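Local coordinates for protein putative aspartyl-tRNA synthetase (Leishmania major, PDB 6OD8) that probably attaches L-aspartate to tRNA(Asp) at the expense of ATP, as a class II aminoacyl-tRNA synthetase, at residues R213-S217 with N351-Y356; D239-S245 with R289-V293; V330-F335 with G525-G529. All coordinates share one frame; numbering follows the deposited sequence. Where two conformers were deposited one is given.

Contact 1 (R213-S217 with N351-Y356); sequences RTLAS and NVCQQY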
# COMPACT_ATOMS: atom_id res chain seq x y z
N ARG A 213 -19.33 -11.51 6.92
CA ARG A 213 -19.25 -12.91 7.29
C ARG A 213 -19.78 -13.85 6.21
O ARG A 213 -19.56 -15.06 6.30
CB ARG A 213 -20.02 -13.15 8.60
CG ARG A 213 -19.54 -12.25 9.75
CD ARG A 213 -20.44 -12.37 10.99
NE ARG A 213 -20.15 -11.25 11.89
CZ ARG A 213 -20.68 -11.09 13.10
NH1 ARG A 213 -21.54 -11.98 13.60
NH2 ARG A 213 -20.32 -10.04 13.81
N THR A 214 -20.50 -13.33 5.21
CA THR A 214 -21.02 -14.17 4.14
C THR A 214 -19.88 -14.64 3.24
O THR A 214 -18.82 -14.03 3.18
CB THR A 214 -22.08 -13.43 3.30
OG1 THR A 214 -21.46 -12.35 2.61
CG2 THR A 214 -23.22 -12.89 4.18
N LEU A 215 -20.12 -15.77 2.56
CA LEU A 215 -19.08 -16.33 1.69
C LEU A 215 -18.66 -15.33 0.63
O LEU A 215 -17.46 -15.09 0.44
CB LEU A 215 -19.59 -17.62 1.01
CG LEU A 215 -19.79 -18.84 1.89
CD1 LEU A 215 -20.43 -19.97 1.05
CD2 LEU A 215 -18.47 -19.28 2.43
N ALA A 216 -19.62 -14.77 -0.10
CA ALA A 216 -19.28 -13.92 -1.23
C ALA A 216 -18.60 -12.64 -0.79
O ALA A 216 -17.59 -12.22 -1.37
CB ALA A 216 -20.54 -13.60 -2.06
N SER A 217 -19.14 -11.98 0.24
CA SER A 217 -18.55 -10.72 0.68
C SER A 217 -17.12 -10.94 1.21
O SER A 217 -16.19 -10.22 0.83
CB SER A 217 -19.47 -10.07 1.72
OG SER A 217 -19.04 -8.78 2.09
N ASN A 351 -16.74 -18.78 -4.47
CA ASN A 351 -17.55 -18.26 -3.37
C ASN A 351 -18.22 -16.93 -3.73
O ASN A 351 -19.31 -16.65 -3.23
CB ASN A 351 -16.69 -18.13 -2.11
CG ASN A 351 -16.56 -19.45 -1.36
OD1 ASN A 351 -17.36 -20.36 -1.55
ND2 ASN A 351 -15.55 -19.56 -0.50
N VAL A 352 -17.61 -16.13 -4.60
CA VAL A 352 -18.33 -14.98 -5.16
C VAL A 352 -19.41 -15.46 -6.12
O VAL A 352 -20.57 -15.04 -6.06
CB VAL A 352 -17.36 -14.03 -5.89
CG1 VAL A 352 -18.14 -12.90 -6.60
CG2 VAL A 352 -16.31 -13.44 -4.91
N CYS A 353 -19.04 -16.37 -7.02
CA CYS A 353 -19.91 -16.75 -8.13
C CYS A 353 -21.19 -17.43 -7.65
O CYS A 353 -22.23 -17.35 -8.32
CB CYS A 353 -19.15 -17.66 -9.08
SG CYS A 353 -19.98 -18.03 -10.66
N GLN A 354 -21.15 -18.12 -6.50
CA GLN A 354 -22.36 -18.83 -6.09
C GLN A 354 -23.47 -17.87 -5.71
O GLN A 354 -24.65 -18.19 -5.88
CB GLN A 354 -22.05 -19.79 -4.93
CG GLN A 354 -21.26 -19.19 -3.78
CD GLN A 354 -22.14 -18.52 -2.73
OE1 GLN A 354 -23.30 -18.89 -2.55
NE2 GLN A 354 -21.58 -17.51 -2.05
N GLN A 355 -23.13 -16.69 -5.22
CA GLN A 355 -24.15 -15.68 -4.97
C GLN A 355 -24.32 -14.70 -6.13
O GLN A 355 -25.43 -14.26 -6.39
CB GLN A 355 -23.82 -14.89 -3.69
CG GLN A 355 -24.95 -13.95 -3.30
CD GLN A 355 -24.77 -13.31 -1.93
OE1 GLN A 355 -23.87 -13.67 -1.16
NE2 GLN A 355 -25.66 -12.36 -1.61
N TYR A 356 -23.23 -14.37 -6.82
CA TYR A 356 -23.21 -13.32 -7.83
C TYR A 356 -22.61 -13.93 -9.09
O TYR A 356 -21.43 -13.70 -9.40
CB TYR A 356 -22.38 -12.12 -7.36
CG TYR A 356 -22.94 -11.41 -6.14
CD1 TYR A 356 -24.20 -10.82 -6.17
CD2 TYR A 356 -22.19 -11.31 -4.97
CE1 TYR A 356 -24.71 -10.16 -5.06
CE2 TYR A 356 -22.69 -10.66 -3.85
CZ TYR A 356 -23.94 -10.09 -3.90
OH TYR A 356 -24.43 -9.42 -2.80
O HOH W 1 -22.85 -11.57 0.52
O HOH W 2 -22.49 -15.54 0.07
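A216 CB packs against Q355 and Y356: it lies 3.5 Å from Q355 OE1, and 4.1 Å from Y356 CD2, the tyrosine ring meeting it obliquely. Its backbone comes close as well, A216 CA making a CH···O contact of 3.4 Å with N351 O. That carbonyl is shared, because Q354 folds back on N351. With CG wedged between backbone N and carbonyl carbon (chi1 48°) and the chain bent at chi2, Q354 NE2 reaches N351 O at 2.7 Å, in the carbonyl plane. The same NE2 passes 3.7 Å from L215 CB, the two side chains crossing at about a right angle, while the L215 methyls come alongside the N351 amide, L215 CD1 4.0 Å from N351 OD1. Two waters complete the join. One accepts from A216 N and Q354 NE2 and donates to Q355 OE1; the other bridges T214 OG1 and Q355 OE1. T214 is the N-cap of helix 215-237, its OG1 taking a weak bond from S217 N, and Q355 NE2 is held by A188 O. Within the catalytic domain, the first turn of helix 215-237 thus meets segment 351-356 through a small methyl contact and a water-bridged polar margin: Q355 OE1 receives both waters, and A216 N is linked to Q354 and Q355 by way of solvent.

Contact 2 (D239-S245 with R289-V293); sequences DFCEIHS and RVFEV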
# COMPACT_ATOMS: atom_id res chain seq x y z
N ASP A 239 11.41 -3.03 -10.66
CA ASP A 239 12.21 -1.96 -10.05
C ASP A 239 11.45 -0.63 -10.00
O ASP A 239 12.04 0.44 -10.20
CB ASP A 239 13.56 -1.81 -10.76
CG ASP A 239 14.55 -0.99 -9.98
OD1 ASP A 239 15.33 -0.24 -10.62
OD2 ASP A 239 14.55 -1.06 -8.72
N PHE A 240 10.14 -0.69 -9.74
CA PHE A 240 9.37 0.51 -9.42
C PHE A 240 9.47 0.76 -7.92
O PHE A 240 9.38 -0.18 -7.12
CB PHE A 240 7.88 0.38 -9.78
CG PHE A 240 7.59 0.50 -11.25
CD1 PHE A 240 6.93 1.62 -11.75
CD2 PHE A 240 7.96 -0.51 -12.12
CE1 PHE A 240 6.66 1.73 -13.12
CE2 PHE A 240 7.70 -0.42 -13.48
CZ PHE A 240 7.05 0.70 -13.98
N CYS A 241 9.67 2.02 -7.55
CA CYS A 241 9.79 2.40 -6.15
C CYS A 241 8.44 2.87 -5.62
O CYS A 241 7.71 3.60 -6.30
CB CYS A 241 10.84 3.51 -6.04
SG CYS A 241 11.22 4.12 -4.40
N GLU A 242 8.11 2.47 -4.39
CA GLU A 242 6.84 2.91 -3.81
C GLU A 242 6.99 4.31 -3.24
O GLU A 242 7.98 4.62 -2.55
CB GLU A 242 6.37 1.93 -2.72
CG GLU A 242 5.08 2.38 -2.09
CD GLU A 242 4.44 1.33 -1.17
OE1 GLU A 242 5.03 0.25 -0.97
OE2 GLU A 242 3.35 1.62 -0.65
N ILE A 243 6.01 5.17 -3.50
CA ILE A 243 6.01 6.52 -2.95
C ILE A 243 4.74 6.73 -2.15
O ILE A 243 3.74 6.04 -2.35
CB ILE A 243 6.14 7.63 -4.03
CG1 ILE A 243 4.96 7.55 -5.00
CG2 ILE A 243 7.45 7.47 -4.81
CD1 ILE A 243 4.89 8.77 -5.96
N HIS A 244 4.79 7.73 -1.28
CA HIS A 244 3.65 8.16 -0.47
C HIS A 244 3.61 9.67 -0.57
O HIS A 244 4.50 10.35 -0.05
CB HIS A 244 3.80 7.68 0.98
CG HIS A 244 3.62 6.20 1.12
ND1 HIS A 244 4.68 5.32 1.17
CD2 HIS A 244 2.50 5.44 1.15
CE1 HIS A 244 4.22 4.08 1.25
NE2 HIS A 244 2.90 4.13 1.24
N SER A 245 2.61 10.19 -1.28
CA SER A 245 2.45 11.62 -1.48
C SER A 245 1.25 12.13 -0.69
O SER A 245 0.37 11.36 -0.30
CB SER A 245 2.29 11.94 -2.99
OG SER A 245 1.22 11.24 -3.56
N ARG A 289 11.09 5.27 -11.71
CA ARG A 289 9.84 4.53 -11.84
C ARG A 289 9.17 4.48 -10.48
O ARG A 289 9.84 4.04 -9.53
CB ARG A 289 10.09 3.08 -12.29
CG ARG A 289 10.74 2.87 -13.66
CD ARG A 289 11.23 1.42 -13.82
NE ARG A 289 12.55 1.23 -13.22
CZ ARG A 289 13.68 1.63 -13.79
NH1 ARG A 289 13.65 2.22 -14.98
NH2 ARG A 289 14.84 1.44 -13.20
N VAL A 290 7.88 4.85 -10.37
CA VAL A 290 7.22 4.88 -9.07
C VAL A 290 5.83 4.27 -9.16
O VAL A 290 5.18 4.27 -10.20
CB VAL A 290 7.10 6.31 -8.48
CG1 VAL A 290 8.47 6.90 -8.19
CG2 VAL A 290 6.32 7.25 -9.46
N PHE A 291 5.34 3.80 -8.01
CA PHE A 291 3.93 3.48 -7.88
C PHE A 291 3.45 3.95 -6.52
O PHE A 291 4.23 4.16 -5.59
CB PHE A 291 3.66 1.98 -8.07
CG PHE A 291 4.17 1.11 -6.92
CD1 PHE A 291 3.41 0.95 -5.75
CD2 PHE A 291 5.39 0.46 -7.02
CE1 PHE A 291 3.86 0.12 -4.69
CE2 PHE A 291 5.86 -0.36 -5.95
CZ PHE A 291 5.09 -0.51 -4.80
N GLU A 292 2.14 4.12 -6.42
CA GLU A 292 1.53 4.48 -5.16
C GLU A 292 0.20 3.75 -5.01
O GLU A 292 -0.54 3.59 -5.98
CB GLU A 292 1.32 6.01 -5.05
CG GLU A 292 0.65 6.44 -3.74
CD GLU A 292 0.93 7.89 -3.34
OE1 GLU A 292 1.42 8.70 -4.17
OE2 GLU A 292 0.62 8.23 -2.19
N VAL A 293 -0.11 3.34 -3.79
CA VAL A 293 -1.39 2.73 -3.47
C VAL A 293 -1.96 3.54 -2.32
O VAL A 293 -1.36 3.58 -1.25
CB VAL A 293 -1.26 1.25 -3.07
CG1 VAL A 293 -2.65 0.66 -2.70
CG2 VAL A 293 -0.61 0.44 -4.17
O HOH W 3 12.79 3.34 -9.40
O HOH W 4 1.96 3.76 -1.82
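C241 and E242 pair in parallel with V290 and F291, adding a short edge strand to the mixed, largely antiparallel sheet of the class II synthetase catalytic domain. Helix 215-237 and this strand are consistent with motif 1, which forms the dimer interface of the class. C241 N donates to R289 O at 2.8 Å, C241 O accepts from F291 N, and I243 N closes the ladder on F291 O. On the face of C241 and V290, V290 CG1 meets I243 CG2 at 3.6 Å; on that of E242 and F291, the F291 ring lies beneath the backbone of E242, whose CB is 3.5 Å from F291 CZ. R289 CB sits over one face of the F240 ring, 3.7 Å from its centroid. In one of two R289 conformers the chain bends at chi3 (-83°) and grips D239 side-on: NE bonds D239 O from above the carbonyl plane, and NH2 makes a salt bridge to OD1. Beyond the ladder, S245 N meets E292 OE2 at 2.9 Å, while S245 OG donates to the syn lone pair of E292 OE1 at 2.6 Å. Farther out, K247 pairs with E292 OE2. D239, with positive phi, is the C' residue of the Schellman motif ending helix 215-237, which the R289 grip links to the strand in that conformer. The second subunit covers the edge strand: its S225 OG bonds E242 N, and its R232 NH2 forms a salt bridge with E242 OE2.

Contact 3 (V330-F335 with G525-G529); sequences VAESLF and GFGIG. With EDO (1,2-ethanediol), chain H.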
# COMPACT_ATOMS: atom_id res chain seq x y z
N VAL A 330 3.98 -1.65 -20.12
CA VAL A 330 4.00 -1.99 -18.70
C VAL A 330 2.59 -2.25 -18.19
O VAL A 330 2.34 -3.23 -17.49
CB VAL A 330 4.70 -0.88 -17.89
CG1 VAL A 330 4.39 -0.98 -16.40
CG2 VAL A 330 6.23 -0.99 -18.13
N ALA A 331 1.64 -1.38 -18.55
CA ALA A 331 0.26 -1.51 -18.08
C ALA A 331 -0.36 -2.83 -18.52
O ALA A 331 -1.07 -3.48 -17.74
CB ALA A 331 -0.56 -0.32 -18.59
N GLU A 332 -0.12 -3.24 -19.77
CA GLU A 332 -0.68 -4.51 -20.24
C GLU A 332 -0.04 -5.70 -19.54
O GLU A 332 -0.73 -6.68 -19.21
CB GLU A 332 -0.51 -4.64 -21.76
CG GLU A 332 -1.43 -3.75 -22.56
CD GLU A 332 -1.13 -3.82 -24.05
OE1 GLU A 332 -0.05 -4.35 -24.41
OE2 GLU A 332 -1.96 -3.34 -24.86
N SER A 333 1.28 -5.67 -19.39
CA SER A 333 1.95 -6.76 -18.69
C SER A 333 1.49 -6.81 -17.24
O SER A 333 1.34 -7.90 -16.66
CB SER A 333 3.47 -6.58 -18.75
OG SER A 333 3.93 -6.61 -20.10
N LEU A 334 1.24 -5.64 -16.64
CA LEU A 334 0.76 -5.58 -15.26
C LEU A 334 -0.61 -6.22 -15.13
O LEU A 334 -0.87 -7.02 -14.22
CB LEU A 334 0.72 -4.11 -14.79
CG LEU A 334 -0.08 -3.79 -13.54
CD1 LEU A 334 0.61 -4.40 -12.33
CD2 LEU A 334 -0.24 -2.28 -13.35
N PHE A 335 -1.53 -5.87 -16.03
CA PHE A 335 -2.86 -6.46 -15.95
C PHE A 335 -2.80 -7.96 -16.25
O PHE A 335 -3.50 -8.74 -15.60
CB PHE A 335 -3.84 -5.74 -16.90
CG PHE A 335 -4.54 -4.55 -16.27
CD1 PHE A 335 -5.65 -4.74 -15.45
CD2 PHE A 335 -4.09 -3.27 -16.49
CE1 PHE A 335 -6.30 -3.65 -14.86
CE2 PHE A 335 -4.74 -2.17 -15.91
CZ PHE A 335 -5.84 -2.37 -15.11
N GLY A 525 2.34 7.71 -17.46
CA GLY A 525 1.86 6.89 -16.35
C GLY A 525 0.39 6.59 -16.53
O GLY A 525 -0.20 6.90 -17.56
N PHE A 526 -0.19 5.99 -15.49
CA PHE A 526 -1.60 5.60 -15.53
C PHE A 526 -2.09 5.39 -14.10
O PHE A 526 -1.29 5.24 -13.17
CB PHE A 526 -1.81 4.33 -16.37
CG PHE A 526 -0.95 3.16 -15.94
CD1 PHE A 526 -1.43 2.25 -15.00
CD2 PHE A 526 0.31 2.95 -16.51
CE1 PHE A 526 -0.65 1.16 -14.62
CE2 PHE A 526 1.09 1.85 -16.15
CZ PHE A 526 0.62 0.97 -15.19
N GLY A 527 -3.41 5.38 -13.93
CA GLY A 527 -4.01 5.09 -12.63
C GLY A 527 -5.13 4.08 -12.80
O GLY A 527 -5.73 3.97 -13.87
N ILE A 528 -5.41 3.34 -11.72
CA ILE A 528 -6.44 2.30 -11.72
C ILE A 528 -7.23 2.39 -10.42
O ILE A 528 -6.63 2.42 -9.35
CB ILE A 528 -5.85 0.87 -11.82
CG1 ILE A 528 -4.82 0.73 -12.93
CG2 ILE A 528 -6.95 -0.19 -11.91
CD1 ILE A 528 -3.87 -0.47 -12.69
N GLY A 529 -8.57 2.42 -10.51
CA GLY A 529 -9.38 2.30 -9.31
C GLY A 529 -9.46 0.88 -8.76
O GLY A 529 -9.85 -0.04 -9.48
C1 EDO H . 1.84 -6.81 -23.13
O1 EDO H . 2.55 -8.00 -22.76
C2 EDO H . 2.77 -5.75 -23.70
O2 EDO H . 3.98 -5.71 -22.95
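F526 stands up from its strand toward helix 325-342, one face of its ring meeting A331 and its edge meeting L334 and V330. A331 CB lies over the face, 3.9 Å from the ring centroid and 19° off the normal, a CH-pi contact displaced toward the rim near CE2 and CZ. At the edge, L334 CD2 comes to 3.7 Å from F526 CE1, and V330 CG1 lies more loosely, 4.4 Å from F526 CE2. The phenyl group is therefore held by three residues of the helix. L334 reaches it because CG is anti to the backbone N (chi1 164°), and the same CD2 methyl also touches I528 CD1 at 4.1 Å, bridging the two strand side chains. Farther along, F335 and I528 approach from opposite directions. I528 CD1 meets the far end of the F335 ring, 3.7 Å from CZ and equally near CE2, at an oblique slant. F526 and I528 both point to the helix, and the glycines that alternate with them, G525, G527 and G529, place no side chain in this interface. The contact is wholly apolar. Across the helix, S333 OG accepts a hydrogen bond from a 1,2-ethanediol, probably from the crystallisation liquor, and E332 pairs with R401. Strand 523-529 and the helix after it fit motif 3 of class II synthetases, which in this family takes part in ATP binding. The axes of 330-335 and 525-529 lie 10.3 Å apart at closest, their directions 33° apart, the helix packed against the catalytic-domain sheet. Strand 523-529 lies between strands 310-319 and 480-487; Y473 and M475 of strand 472-477 touch A331, and F231 and F234 of helix 215-237 cover L334.

Overall arrangement
Contacts 2 and 3 belong to the same sheet, their centres about 13 Å apart, and touch where F240 packs on V330. Contact 1 lies apart, its centre about 33 Å from that of contact 2 and 27 Å from that of contact 3, yet helix 215-237 links it to contact 2: one starts the helix, the other follows its end. The chemistry varies with place. Contact 3 is a buried, purely hydrophobic helix-on-sheet layer; contact 2, also mostly buried, joins strands by backbone bonds and charged side chains at an edge covered by the second subunit; contact 1, only partly buried, adds water bridges to small apolar contacts beside a helix start.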